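PDB 3D7R: esterase from Staphylococcus aureus subsp. aureus USA300_TCH1516, which probably hydrolyses ester bonds as an alpha/beta hydrolase-fold enzyme, although its natural substrate is not established. Local coordinates for residues 77-82 with 86-91; 100-105 with 176-181; 129-134 with 151-156. All blocks are in the same frame, centred on the assembly; numbering follows the deposited sequence.

Contact 1 (77-82 with 86-91); sequences EKLSLD and VFRFNF
Leu-79 lays its CD1 methyl against the Arg-88 side chain, 3.7 Å from Arg-88 NE, and Glu-77 passes obliquely over the aliphatic part of the same arginine, its OE1 3.8 Å from Arg-88 CB. All three rise from one face of the antiparallel hairpin of strands 75-81 and 84-90. Hydrogen-bonded pairs at Glu-77/Arg-88 and Leu-79/Val-86 alternate with the non-hydrogen-bonded pair Lys-78/Phe-87. Glu-77 N reaches Arg-88 O at 2.7 Å, and Leu-79 N reaches Val-86 O at 2.8 Å. Extended beyond a CG anti to its carbonyl carbon (chi1 -67°), Glu-77 brings OE2 to Asn-90 ND2 at 3.3 Å; the Asn-90 amide comes from above the carboxylate plane of Glu-77, and its stronger acceptor is Glu-129. On the reverse face the flexible methylenes of Lys-78 suit an exposed site, and its CG meets the edge of the Phe-87 ring, 3.8 Å from CE1. That ring is buried and packs edge-to-face with Trp-116. Farther along, Leu-81 CB rests on Val-86 CG2. Glu-77 OE1 lies well out of the guanidinium plane and receives no N-H from it; Arg-88 instead forms salt bridges with Glu-129 and Glu-160, while its buried NE has no partner in the model. A sodium ion also lies close to Arg-88, and the carboxylates probably offset both positive charges.

Contact 2 (100-105 with 176-181); sequences LYIHGG and ALALSF
Helix 173-187 directly follows strand 166-171, the place of the helix after the nucleophile elbow in the alpha/beta hydrolase fold, and it packs on strand 98-102 through Leu-177 against Ile-102. The short strand and helix segments approach to 8.7 Å between axes, with 127° between their chain directions. Ile-102 makes the tightest contact: its CG2 methyl lies 3.6 Å from Leu-177 CD1 and 3.7 Å from Leu-177 CB, the two side chains crossing at about a right angle. With chi1 at -48°, CG2 stands anti to the backbone N while the CG1 branch takes the place beside that N. The branches thus part, CG1 facing Ala-178 with its methylene 4.4 Å from Ala-178 CB. A small alanine suits this point, where the two backbones come nearest, Ile-102 CA and Ala-178 CA being 6.3 Å apart. One helical turn beyond Leu-177, the Phe-181 ring reaches back to Leu-100, CE2 standing 4.5 Å from Leu-100 CD2; the same ring packs edge-to-face with Tyr-154. Beyond the strand, His-103-Gly-104-Gly-105 resembles the His-Gly-Gly motif whose glycine N-H groups help to form the oxyanion hole in hormone-sensitive-lipase-type relatives, a role only inferred here. His-103 ND1 donates to Gly-104 O at 2.8 Å; this bond and the stack on Tyr-135 together probably limit the ring's rotation. Gly-105 adopts backbone angles that would press a beta carbon against the preceding carbonyl oxygen, so glycine fits there. Branched aliphatic side chains of the strand meet leucine, alanine and phenylalanine of the helix, so at this contact the helix is probably held by shape and exclusion of water, with no directional bond.

Contact 3 (129-134 with 151-156); sequences EVVLPI and QRVYDQ. With NA (sodium ion), chain E.
A beta-alpha-beta crossover of the alpha/beta hydrolase fold begins here: strand 129-133 leads into the helix 143-161, which covers the sheet before the chain enters strand 166-171, and Val-153 of that helix settles on Val-131 and Pro-133 of the strand. Two methyls of one residue do the work. Val-153 CG2 lies 3.9 Å from Val-131 CG1, and Val-153 CG1 lies 4.0 Å from Pro-133 CG. The torsion explains this division of labour, since at chi1 65° CG2 is anti to the backbone N while CG1 is tucked between the N and the carbonyl carbon, and the methyls spread over two alternate strand residues. The two valines point past each other in opposite directions, and their compact beta-branched side chains suit a buried layer between strand and helix, whereas the proline ring crosses Val-153 at about a right angle and offers a rigid apolar surface. Leu-100 of the neighbouring strand touches both Pro-133 and Val-153 and so extends the apolar patch to that strand. On the outward side of the helix, Gln-151 NE2 donates to Asp-155 OD1 at 2.9 Å, from the syn side but tilted 32° out of the carboxylate plane, linking residues one turn apart. Gln-156 turns from the apolar patch toward the hairpin: extended from a CG anti to the backbone N, it carries its amide to a sodium ion, which OE1 binds at 2.3 Å, while its NE2 donates to a water 3.0 Å away that also lies 2.9 Å from the sodium.

From the N terminus, contact 1 closes first, the chain folding straight back as the hairpin at one edge of the sheet. Contact 2 opens next, on strand 98-102, and stays open while the chain makes contact 3, from strand 129-133 to the helix 143-161; it closes afterwards on the helix 173-187. Contact 1 is thus in series with the others, and contact 3 falls wholly within the span of contact 2. In space strand 129-133 lies between strands 84-90 and 98-102, bonding through Leu-132 N to Phe-87 O and through Val-131 O to Tyr-101 N. Phe-181 against Gln-151 joins the two helices.

Contact 1 (77-82 with 86-91)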
ATOM      1  N   GLU A  77      13.463  -5.333 -14.164  1.00 14.02           N
ATOM      2  CA  GLU A  77      13.471  -4.372 -15.271  1.00 14.40           C
ATOM      3  C   GLU A  77      13.460  -2.970 -14.683  1.00 13.92           C
ATOM      4  O   GLU A  77      12.582  -2.641 -13.878  1.00 13.71           O
ATOM      5  CB  GLU A  77      12.233  -4.566 -16.154  1.00 14.58           C
ATOM      6  CG  GLU A  77      12.242  -5.875 -16.886  1.00 16.12           C
ATOM      7  CD  GLU A  77      10.986  -6.126 -17.701  1.00 18.92           C
ATOM      8  OE1 GLU A  77      10.122  -5.239 -17.790  1.00 21.91           O
ATOM      9  OE2 GLU A  77      10.858  -7.232 -18.262  1.00 21.96           O
ATOM     10  N   LYS A  78      14.431  -2.149 -15.053  1.00 13.05           N
ATOM     11  CA  LYS A  78      14.507  -0.823 -14.461  1.00 13.10           C
ATOM     12  C   LYS A  78      14.034   0.163 -15.515  1.00 13.33           C
ATOM     13  O   LYS A  78      14.803   0.569 -16.382  1.00 12.89           O
ATOM     14  CB  LYS A  78      15.931  -0.506 -13.961  1.00 13.62           C
ATOM     15  CG  LYS A  78      16.490  -1.499 -12.958  1.00 13.85           C
ATOM     16  CD  LYS A  78      17.931  -1.163 -12.602  1.00 18.37           C
ATOM     17  CE  LYS A  78      18.429  -2.041 -11.475  1.00 20.06           C
ATOM     18  NZ  LYS A  78      19.845  -1.726 -11.054  1.00 20.49           N
ATOM     19  N   LEU A  79      12.754   0.503 -15.467  1.00 12.70           N
ATOM     20  CA  LEU A  79      12.128   1.281 -16.533  1.00 13.50           C
ATOM     21  C   LEU A  79      11.734   2.680 -16.077  1.00 13.78           C
ATOM     22  O   LEU A  79      11.875   3.023 -14.921  1.00 12.89           O
ATOM     23  CB  LEU A  79      10.880   0.545 -17.057  1.00 13.54           C
ATOM     24  CG  LEU A  79      11.073  -0.916 -17.471  1.00 13.42           C
ATOM     25  CD1 LEU A  79       9.758  -1.564 -17.819  1.00 15.63           C
ATOM     26  CD2 LEU A  79      12.030  -0.997 -18.660  1.00 13.67           C
ATOM     27  N   SER A  80      11.230   3.486 -17.010  1.00 14.88           N
ATOM     28  CA  SER A  80      10.649   4.764 -16.658  1.00 15.99           C
ATOM     29  C   SER A  80       9.391   5.018 -17.469  1.00 16.47           C
ATOM     30  O   SER A  80       9.202   4.450 -18.544  1.00 16.51           O
ATOM     31  CB  SER A  80      11.657   5.901 -16.836  1.00 16.69           C
ATOM     32  OG  SER A  80      11.996   6.018 -18.186  1.00 19.07           O
ATOM     33  N   LEU A  81       8.518   5.848 -16.921  1.00 16.67           N
ATOM     34  CA  LEU A  81       7.313   6.264 -17.609  1.00 18.07           C
ATOM     35  C   LEU A  81       7.192   7.749 -17.359  1.00 18.96           C
ATOM     36  O   LEU A  81       6.965   8.178 -16.218  1.00 19.08           O
ATOM     37  CB  LEU A  81       6.097   5.498 -17.073  1.00 17.57           C
ATOM     38  CG  LEU A  81       4.752   5.654 -17.792  1.00 18.66           C
ATOM     39  CD1 LEU A  81       4.820   5.180 -19.250  1.00 18.79           C
ATOM     40  CD2 LEU A  81       3.655   4.907 -17.036  1.00 16.53           C
ATOM     41  N   ASP A  82       7.410   8.544 -18.408  1.00 20.41           N
ATOM     42  CA  ASP A  82       7.381  10.000 -18.285  1.00 22.11           C
ATOM     43  C   ASP A  82       8.316  10.488 -17.170  1.00 22.36           C
ATOM     44  O   ASP A  82       7.901  11.283 -16.327  1.00 23.14           O
ATOM     45  CB  ASP A  82       5.952  10.468 -17.968  1.00 22.73           C
ATOM     46  CG  ASP A  82       4.933  10.032 -19.019  1.00 25.42           C
ATOM     47  OD1 ASP A  82       5.320   9.908 -20.199  1.00 28.48           O
ATOM     48  OD2 ASP A  82       3.746   9.827 -18.668  1.00 27.62           O
ATOM     49  N   VAL A  86       9.933   3.199 -12.855  1.00 10.04           N
ATOM     50  CA  VAL A  86       9.073   2.025 -12.663  1.00 10.55           C
ATOM     51  C   VAL A  86       9.950   0.769 -12.704  1.00 11.13           C
ATOM     52  O   VAL A  86      10.630   0.511 -13.698  1.00 11.33           O
ATOM     53  CB  VAL A  86       7.937   1.905 -13.711  1.00 10.65           C
ATOM     54  CG1 VAL A  86       7.060   0.671 -13.406  1.00 11.36           C
ATOM     55  CG2 VAL A  86       7.046   3.158 -13.729  1.00  9.16           C
ATOM     56  N   PHE A  87       9.952   0.006 -11.621  1.00 10.53           N
ATOM     57  CA  PHE A  87      10.650  -1.284 -11.602  1.00 11.15           C
ATOM     58  C   PHE A  87       9.661  -2.403 -11.899  1.00 10.74           C
ATOM     59  O   PHE A  87       8.524  -2.357 -11.440  1.00 11.47           O
ATOM     60  CB  PHE A  87      11.304  -1.508 -10.233  1.00 10.62           C
ATOM     61  CG  PHE A  87      12.357  -0.491  -9.919  1.00 11.52           C
ATOM     62  CD1 PHE A  87      13.678  -0.705 -10.321  1.00  9.51           C
ATOM     63  CD2 PHE A  87      12.025   0.698  -9.246  1.00  8.83           C
ATOM     64  CE1 PHE A  87      14.673   0.264 -10.058  1.00 11.19           C
ATOM     65  CE2 PHE A  87      13.009   1.653  -8.964  1.00 10.84           C
ATOM     66  CZ  PHE A  87      14.325   1.445  -9.379  1.00 10.56           C
ATOM     67  N   ARG A  88      10.085  -3.407 -12.668  1.00 10.43           N
ATOM     68  CA  ARG A  88       9.260  -4.594 -12.854  1.00  9.78           C
ATOM     69  C   ARG A  88      10.047  -5.818 -12.433  1.00  9.45           C
ATOM     70  O   ARG A  88      11.228  -5.942 -12.762  1.00  9.28           O
ATOM     71  CB  ARG A  88       8.826  -4.715 -14.307  1.00 10.36           C
ATOM     72  CG  ARG A  88       7.943  -3.547 -14.769  1.00 10.77           C
ATOM     73  CD  ARG A  88       7.073  -3.977 -15.939  1.00 12.49           C
ATOM     74  NE  ARG A  88       6.474  -2.848 -16.649  1.00 11.55           N
ATOM     75  CZ  ARG A  88       5.591  -2.985 -17.630  1.00 12.71           C
ATOM     76  NH1 ARG A  88       5.190  -4.196 -17.985  1.00 12.28           N
ATOM     77  NH2 ARG A  88       5.112  -1.907 -18.250  1.00 12.19           N
ATOM     78  N   PHE A  89       9.389  -6.699 -11.691  1.00  8.08           N
ATOM     79  CA  PHE A  89       9.961  -7.964 -11.295  1.00  8.46           C
ATOM     80  C   PHE A  89       9.196  -9.055 -12.028  1.00  9.16           C
ATOM     81  O   PHE A  89       7.956  -9.059 -12.025  1.00  8.28           O
ATOM     82  CB  PHE A  89       9.766  -8.244  -9.799  1.00  8.21           C
ATOM     83  CG  PHE A  89      10.300  -7.173  -8.873  1.00  8.72           C
ATOM     84  CD1 PHE A  89      11.411  -7.425  -8.074  1.00  9.54           C
ATOM     85  CD2 PHE A  89       9.651  -5.939  -8.764  1.00  8.46           C
ATOM     86  CE1 PHE A  89      11.901  -6.446  -7.202  1.00 10.05           C
ATOM     87  CE2 PHE A  89      10.107  -4.960  -7.898  1.00  9.52           C
ATOM     88  CZ  PHE A  89      11.245  -5.216  -7.105  1.00  9.78           C
ATOM     89  N   ASN A  90       9.924 -10.003 -12.614  1.00  8.45           N
ATOM     90  CA  ASN A  90       9.270 -11.196 -13.120  1.00  8.38           C
ATOM     91  C   ASN A  90      10.157 -12.419 -12.927  1.00  8.65           C
ATOM     92  O   ASN A  90      11.380 -12.300 -12.764  1.00  8.95           O
ATOM     93  CB  ASN A  90       8.749 -11.026 -14.567  1.00  8.03           C
ATOM     94  CG  ASN A  90       9.798 -10.500 -15.521  1.00  9.09           C
ATOM     95  OD1 ASN A  90      10.863 -11.098 -15.688  1.00 10.26           O
ATOM     96  ND2 ASN A  90       9.490  -9.390 -16.176  1.00  9.92           N
ATOM     97  N   PHE A  91       9.533 -13.585 -12.920  1.00  8.37           N
ATOM     98  CA  PHE A  91      10.237 -14.837 -12.639  1.00  8.58           C
ATOM     99  C   PHE A  91       9.838 -15.872 -13.702  1.00  8.39           C
ATOM    100  O   PHE A  91       8.660 -15.955 -14.091  1.00  8.27           O
ATOM    101  CB  PHE A  91       9.879 -15.315 -11.233  1.00  7.80           C
ATOM    102  CG  PHE A  91      10.663 -16.535 -10.769  1.00  8.88           C
ATOM    103  CD1 PHE A  91      12.040 -16.493 -10.655  1.00  9.33           C
ATOM    104  CD2 PHE A  91       9.998 -17.707 -10.427  1.00  8.48           C
ATOM    105  CE1 PHE A  91      12.759 -17.625 -10.213  1.00 12.05           C
ATOM    106  CE2 PHE A  91      10.703 -18.847  -9.993  1.00  9.89           C
ATOM    107  CZ  PHE A  91      12.080 -18.796  -9.889  1.00 10.06           C
TER

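Contact 2 (100-105 with 176-181)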
ATOM      1  N   LEU A 100       0.032  -4.417 -10.020  1.00  8.96           N
ATOM      2  CA  LEU A 100       0.439  -3.030  -9.819  1.00  9.08           C
ATOM      3  C   LEU A 100       0.606  -2.837  -8.324  1.00  9.23           C
ATOM      4  O   LEU A 100      -0.383  -2.811  -7.585  1.00  9.32           O
ATOM      5  CB  LEU A 100      -0.628  -2.058 -10.371  1.00  8.79           C
ATOM      6  CG  LEU A 100      -0.348  -0.555 -10.229  1.00  8.82           C
ATOM      7  CD1 LEU A 100       1.075  -0.186 -10.726  1.00  8.26           C
ATOM      8  CD2 LEU A 100      -1.408   0.272 -10.962  1.00  6.98           C
ATOM      9  N   TYR A 101       1.848  -2.696  -7.871  1.00  8.80           N
ATOM     10  CA  TYR A 101       2.105  -2.619  -6.431  1.00  8.08           C
ATOM     11  C   TYR A 101       2.345  -1.191  -5.959  1.00  7.80           C
ATOM     12  O   TYR A 101       3.307  -0.554  -6.405  1.00  8.29           O
ATOM     13  CB  TYR A 101       3.282  -3.531  -5.999  1.00  7.60           C
ATOM     14  CG  TYR A 101       3.294  -3.713  -4.491  1.00  9.34           C
ATOM     15  CD1 TYR A 101       2.725  -4.846  -3.895  1.00  8.92           C
ATOM     16  CD2 TYR A 101       3.817  -2.727  -3.662  1.00  8.07           C
ATOM     17  CE1 TYR A 101       2.699  -4.988  -2.515  1.00  9.66           C
ATOM     18  CE2 TYR A 101       3.798  -2.861  -2.291  1.00  9.50           C
ATOM     19  CZ  TYR A 101       3.231  -3.986  -1.726  1.00 10.88           C
ATOM     20  OH  TYR A 101       3.206  -4.099  -0.365  1.00 11.18           O
ATOM     21  N   ILE A 102       1.503  -0.714  -5.032  1.00  7.55           N
ATOM     22  CA  ILE A 102       1.601   0.653  -4.487  1.00  7.48           C
ATOM     23  C   ILE A 102       2.203   0.586  -3.071  1.00  7.79           C
ATOM     24  O   ILE A 102       1.532   0.177  -2.119  1.00  7.28           O
ATOM     25  CB  ILE A 102       0.213   1.370  -4.463  1.00  7.27           C
ATOM     26  CG1 ILE A 102      -0.543   1.231  -5.816  1.00  7.58           C
ATOM     27  CG2 ILE A 102       0.377   2.836  -4.048  1.00  7.82           C
ATOM     28  CD1 ILE A 102       0.238   1.708  -7.083  1.00 10.95           C
ATOM     29  N   HIS A 103       3.470   0.977  -2.943  1.00  8.06           N
ATOM     30  CA  HIS A 103       4.222   0.734  -1.729  1.00  8.20           C
ATOM     31  C   HIS A 103       3.830   1.683  -0.583  1.00  8.34           C
ATOM     32  O   HIS A 103       3.419   2.826  -0.822  1.00  8.95           O
ATOM     33  CB  HIS A 103       5.721   0.813  -2.014  1.00  8.08           C
ATOM     34  CG  HIS A 103       6.214   2.208  -2.256  1.00  7.87           C
ATOM     35  ND1 HIS A 103       6.544   3.066  -1.230  1.00  7.50           N
ATOM     36  CD2 HIS A 103       6.457   2.884  -3.403  1.00  6.92           C
ATOM     37  CE1 HIS A 103       6.974   4.210  -1.732  1.00  5.85           C
ATOM     38  NE2 HIS A 103       6.934   4.125  -3.050  1.00  7.07           N
ATOM     39  N   GLY A 104       3.934   1.203   0.656  1.00  7.99           N
ATOM     40  CA  GLY A 104       3.674   2.062   1.830  1.00  8.33           C
ATOM     41  C   GLY A 104       4.783   3.076   2.113  1.00  8.00           C
ATOM     42  O   GLY A 104       5.843   3.073   1.466  1.00  7.78           O
ATOM     43  N   GLY A 105       4.537   3.968   3.067  1.00  7.86           N
ATOM     44  CA  GLY A 105       5.560   4.962   3.438  1.00  7.95           C
ATOM     45  C   GLY A 105       4.957   6.334   3.642  1.00  7.68           C
ATOM     46  O   GLY A 105       5.672   7.341   3.639  1.00  7.75           O
ATOM     47  N   ALA A 176      -4.223   2.294   1.222  1.00  7.82           N
ATOM     48  CA  ALA A 176      -5.170   3.407   1.054  1.00  7.72           C
ATOM     49  C   ALA A 176      -5.148   3.948  -0.375  1.00  7.49           C
ATOM     50  O   ALA A 176      -6.204   4.123  -0.999  1.00  8.03           O
ATOM     51  CB  ALA A 176      -4.887   4.541   2.073  1.00  7.20           C
ATOM     52  N   LEU A 177      -3.955   4.180  -0.916  1.00  8.14           N
ATOM     53  CA  LEU A 177      -3.823   4.656  -2.305  1.00  8.22           C
ATOM     54  C   LEU A 177      -4.440   3.654  -3.291  1.00  8.16           C
ATOM     55  O   LEU A 177      -5.163   4.034  -4.203  1.00  8.59           O
ATOM     56  CB  LEU A 177      -2.349   4.884  -2.696  1.00  8.51           C
ATOM     57  CG  LEU A 177      -1.519   6.030  -2.128  1.00 11.00           C
ATOM     58  CD1 LEU A 177      -0.227   6.211  -2.948  1.00 10.78           C
ATOM     59  CD2 LEU A 177      -2.315   7.351  -2.138  1.00 10.00           C
ATOM     60  N   ALA A 178      -4.166   2.373  -3.084  1.00  8.09           N
ATOM     61  CA  ALA A 178      -4.687   1.324  -3.957  1.00  7.53           C
ATOM     62  C   ALA A 178      -6.214   1.297  -3.946  1.00  7.51           C
ATOM     63  O   ALA A 178      -6.826   1.298  -5.014  1.00  7.36           O
ATOM     64  CB  ALA A 178      -4.108  -0.039  -3.567  1.00  7.50           C
ATOM     65  N   LEU A 179      -6.833   1.282  -2.758  1.00  7.43           N
ATOM     66  CA  LEU A 179      -8.308   1.304  -2.695  1.00  7.41           C
ATOM     67  C   LEU A 179      -8.883   2.600  -3.296  1.00  7.68           C
ATOM     68  O   LEU A 179      -9.811   2.555  -4.112  1.00  7.80           O
ATOM     69  CB  LEU A 179      -8.829   1.090  -1.255  1.00  7.18           C
ATOM     70  CG  LEU A 179     -10.348   1.250  -1.053  1.00  6.84           C
ATOM     71  CD1 LEU A 179     -11.168   0.281  -1.903  1.00  6.04           C
ATOM     72  CD2 LEU A 179     -10.753   1.105   0.405  1.00  6.69           C
ATOM     73  N   SER A 180      -8.357   3.747  -2.871  1.00  7.57           N
ATOM     74  CA  SER A 180      -8.801   5.034  -3.409  1.00  8.48           C
ATOM     75  C   SER A 180      -8.656   5.108  -4.947  1.00  8.26           C
ATOM     76  O   SER A 180      -9.530   5.641  -5.648  1.00  8.94           O
ATOM     77  CB  SER A 180      -8.032   6.169  -2.726  1.00  8.48           C
ATOM     78  OG  SER A 180      -8.298   7.399  -3.355  1.00 13.07           O
ATOM     79  N   PHE A 181      -7.565   4.566  -5.471  1.00  7.78           N
ATOM     80  CA  PHE A 181      -7.349   4.553  -6.920  1.00  7.92           C
ATOM     81  C   PHE A 181      -8.378   3.665  -7.651  1.00  7.79           C
ATOM     82  O   PHE A 181      -8.912   4.043  -8.683  1.00  7.64           O
ATOM     83  CB  PHE A 181      -5.903   4.152  -7.269  1.00  8.12           C
ATOM     84  CG  PHE A 181      -5.685   3.918  -8.756  1.00  8.10           C
ATOM     85  CD1 PHE A 181      -5.714   4.981  -9.649  1.00  7.04           C
ATOM     86  CD2 PHE A 181      -5.478   2.623  -9.252  1.00  8.44           C
ATOM     87  CE1 PHE A 181      -5.557   4.768 -11.024  1.00  8.25           C
ATOM     88  CE2 PHE A 181      -5.301   2.404 -10.632  1.00  7.93           C
ATOM     89  CZ  PHE A 181      -5.336   3.471 -11.502  1.00  7.20           C
TER

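Contact 3 (129-134 with 151-156)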
ATOM      1  N   GLU A 129       3.935 -10.625 -12.978  1.00  8.20           N
ATOM      2  CA  GLU A 129       4.938  -9.580 -13.023  1.00  8.61           C
ATOM      3  C   GLU A 129       4.528  -8.465 -12.062  1.00  9.10           C
ATOM      4  O   GLU A 129       3.442  -7.877 -12.202  1.00  9.04           O
ATOM      5  CB  GLU A 129       5.066  -9.018 -14.434  1.00  8.78           C
ATOM      6  CG  GLU A 129       6.016  -7.855 -14.525  1.00  7.99           C
ATOM      7  CD  GLU A 129       6.297  -7.472 -15.960  1.00 11.39           C
ATOM      8  OE1 GLU A 129       5.463  -6.746 -16.553  1.00 12.23           O
ATOM      9  OE2 GLU A 129       7.366  -7.882 -16.471  1.00 10.63           O
ATOM     10  N   VAL A 130       5.395  -8.170 -11.097  1.00  8.94           N
ATOM     11  CA  VAL A 130       5.086  -7.135 -10.099  1.00  8.38           C
ATOM     12  C   VAL A 130       5.656  -5.803 -10.571  1.00  8.51           C
ATOM     13  O   VAL A 130       6.848  -5.711 -10.912  1.00  8.37           O
ATOM     14  CB  VAL A 130       5.630  -7.502  -8.717  1.00  9.09           C
ATOM     15  CG1 VAL A 130       5.456  -6.319  -7.707  1.00  8.97           C
ATOM     16  CG2 VAL A 130       4.936  -8.765  -8.204  1.00  9.24           C
ATOM     17  N   VAL A 131       4.802  -4.787 -10.603  1.00  8.28           N
ATOM     18  CA  VAL A 131       5.187  -3.472 -11.131  1.00  8.61           C
ATOM     19  C   VAL A 131       5.200  -2.452  -9.989  1.00  8.71           C
ATOM     20  O   VAL A 131       4.174  -2.218  -9.321  1.00  8.94           O
ATOM     21  CB  VAL A 131       4.242  -3.016 -12.276  1.00  8.26           C
ATOM     22  CG1 VAL A 131       4.690  -1.656 -12.848  1.00  6.76           C
ATOM     23  CG2 VAL A 131       4.197  -4.080 -13.410  1.00  8.40           C
ATOM     24  N   LEU A 132       6.374  -1.868  -9.781  1.00  8.55           N
ATOM     25  CA  LEU A 132       6.640  -0.949  -8.670  1.00  8.43           C
ATOM     26  C   LEU A 132       6.938   0.464  -9.190  1.00  8.38           C
ATOM     27  O   LEU A 132       8.087   0.790  -9.466  1.00  7.66           O
ATOM     28  CB  LEU A 132       7.830  -1.471  -7.834  1.00  8.66           C
ATOM     29  CG  LEU A 132       8.343  -0.632  -6.645  1.00 10.33           C
ATOM     30  CD1 LEU A 132       7.248  -0.426  -5.597  1.00 11.16           C
ATOM     31  CD2 LEU A 132       9.619  -1.236  -6.028  1.00 11.74           C
ATOM     32  N   PRO A 133       5.891   1.309  -9.337  1.00  8.32           N
ATOM     33  CA  PRO A 133       6.090   2.742  -9.644  1.00  7.98           C
ATOM     34  C   PRO A 133       6.586   3.568  -8.445  1.00  8.49           C
ATOM     35  O   PRO A 133       6.046   3.457  -7.342  1.00  8.42           O
ATOM     36  CB  PRO A 133       4.703   3.200 -10.066  1.00  7.96           C
ATOM     37  CG  PRO A 133       3.746   2.287  -9.283  1.00  7.92           C
ATOM     38  CD  PRO A 133       4.468   0.946  -9.232  1.00  8.06           C
ATOM     39  N   ILE A 134       7.629   4.374  -8.655  1.00  8.63           N
ATOM     40  CA  ILE A 134       8.096   5.282  -7.609  1.00  8.32           C
ATOM     41  C   ILE A 134       7.312   6.597  -7.799  1.00  8.26           C
ATOM     42  O   ILE A 134       7.790   7.526  -8.436  1.00  7.90           O
ATOM     43  CB  ILE A 134       9.635   5.479  -7.661  1.00  8.38           C
ATOM     44  CG1 ILE A 134      10.370   4.126  -7.697  1.00  7.17           C
ATOM     45  CG2 ILE A 134      10.126   6.331  -6.489  1.00  8.85           C
ATOM     46  CD1 ILE A 134       9.987   3.117  -6.566  1.00  7.03           C
ATOM     47  N   GLN A 151      -2.490   6.378 -12.211  1.00  9.73           N
ATOM     48  CA  GLN A 151      -3.329   6.264 -13.411  1.00 10.18           C
ATOM     49  C   GLN A 151      -2.509   5.953 -14.665  1.00 10.02           C
ATOM     50  O   GLN A 151      -2.865   5.062 -15.442  1.00  9.50           O
ATOM     51  CB  GLN A 151      -4.134   7.562 -13.633  1.00 10.08           C
ATOM     52  CG  GLN A 151      -5.202   7.458 -14.743  1.00 12.35           C
ATOM     53  CD  GLN A 151      -6.336   6.494 -14.363  1.00 12.59           C
ATOM     54  OE1 GLN A 151      -6.963   6.642 -13.308  1.00 14.16           O
ATOM     55  NE2 GLN A 151      -6.607   5.508 -15.227  1.00 13.60           N
ATOM     56  N   ARG A 152      -1.416   6.695 -14.868  1.00  9.47           N
ATOM     57  CA  ARG A 152      -0.602   6.521 -16.060  1.00 10.20           C
ATOM     58  C   ARG A 152       0.002   5.115 -16.116  1.00  9.52           C
ATOM     59  O   ARG A 152      -0.038   4.488 -17.171  1.00  9.68           O
ATOM     60  CB  ARG A 152       0.510   7.576 -16.150  1.00 10.41           C
ATOM     61  CG  ARG A 152      -0.022   8.995 -16.471  1.00 15.38           C
ATOM     62  CD  ARG A 152       1.111  10.045 -16.541  1.00 22.99           C
ATOM     63  NE  ARG A 152       0.858  11.179 -15.631  1.00 28.79           N
ATOM     64  CZ  ARG A 152       1.649  11.543 -14.615  1.00 30.85           C
ATOM     65  NH1 ARG A 152       2.795  10.907 -14.356  1.00 29.97           N
ATOM     66  NH2 ARG A 152       1.297  12.578 -13.863  1.00 33.47           N
ATOM     67  N   VAL A 153       0.551   4.614 -15.002  1.00  8.95           N
ATOM     68  CA  VAL A 153       1.133   3.257 -15.027  1.00  8.73           C
ATOM     69  C   VAL A 153       0.035   2.201 -15.159  1.00  8.54           C
ATOM     70  O   VAL A 153       0.193   1.232 -15.892  1.00  8.34           O
ATOM     71  CB  VAL A 153       2.127   2.953 -13.855  1.00  9.47           C
ATOM     72  CG1 VAL A 153       1.446   2.961 -12.507  1.00 10.62           C
ATOM     73  CG2 VAL A 153       2.883   1.604 -14.087  1.00  8.73           C
ATOM     74  N   TYR A 154      -1.096   2.411 -14.489  1.00  8.80           N
ATOM     75  CA  TYR A 154      -2.230   1.489 -14.641  1.00  8.69           C
ATOM     76  C   TYR A 154      -2.678   1.395 -16.097  1.00  9.12           C
ATOM     77  O   TYR A 154      -2.870   0.310 -16.622  1.00  9.05           O
ATOM     78  CB  TYR A 154      -3.397   1.875 -13.733  1.00  8.58           C
ATOM     79  CG  TYR A 154      -4.617   0.965 -13.874  1.00  8.44           C
ATOM     80  CD1 TYR A 154      -4.644  -0.293 -13.275  1.00  8.46           C
ATOM     81  CD2 TYR A 154      -5.750   1.380 -14.586  1.00  9.63           C
ATOM     82  CE1 TYR A 154      -5.748  -1.132 -13.395  1.00  7.38           C
ATOM     83  CE2 TYR A 154      -6.886   0.534 -14.718  1.00  8.05           C
ATOM     84  CZ  TYR A 154      -6.870  -0.714 -14.122  1.00  8.20           C
ATOM     85  OH  TYR A 154      -7.981  -1.541 -14.226  1.00  9.22           O
ATOM     86  N   ASP A 155      -2.828   2.537 -16.744  1.00  9.58           N
ATOM     87  CA  ASP A 155      -3.198   2.580 -18.158  1.00 10.80           C
ATOM     88  C   ASP A 155      -2.199   1.834 -19.037  1.00 10.71           C
ATOM     89  O   ASP A 155      -2.598   1.071 -19.921  1.00 10.86           O
ATOM     90  CB  ASP A 155      -3.372   4.032 -18.613  1.00 10.56           C
ATOM     91  CG  ASP A 155      -4.624   4.683 -17.996  1.00 12.36           C
ATOM     92  OD1 ASP A 155      -5.457   3.952 -17.441  1.00 13.97           O
ATOM     93  OD2 ASP A 155      -4.772   5.913 -18.068  1.00 13.21           O
ATOM     94  N   GLN A 156      -0.907   2.067 -18.788  1.00 11.23           N
ATOM     95  CA  GLN A 156       0.180   1.327 -19.457  1.00 11.76           C
ATOM     96  C   GLN A 156      -0.027  -0.193 -19.374  1.00 11.41           C
ATOM     97  O   GLN A 156      -0.049  -0.860 -20.394  1.00 11.27           O
ATOM     98  CB  GLN A 156       1.548   1.712 -18.865  1.00 12.01           C
ATOM     99  CG  GLN A 156       2.738   1.025 -19.534  1.00 15.12           C
ATOM    100  CD  GLN A 156       4.085   1.327 -18.861  1.00 19.08           C
ATOM    101  OE1 GLN A 156       4.199   1.397 -17.615  1.00 20.83           O
ATOM    102  NE2 GLN A 156       5.130   1.475 -19.685  1.00 19.68           N
TER
HETATM  103 NA    NA E1200       6.294   0.657 -16.973  1.00 15.77          NA
HETATM  104  O   HOH W   1       7.962   1.888 -18.961  1.00 22.97           O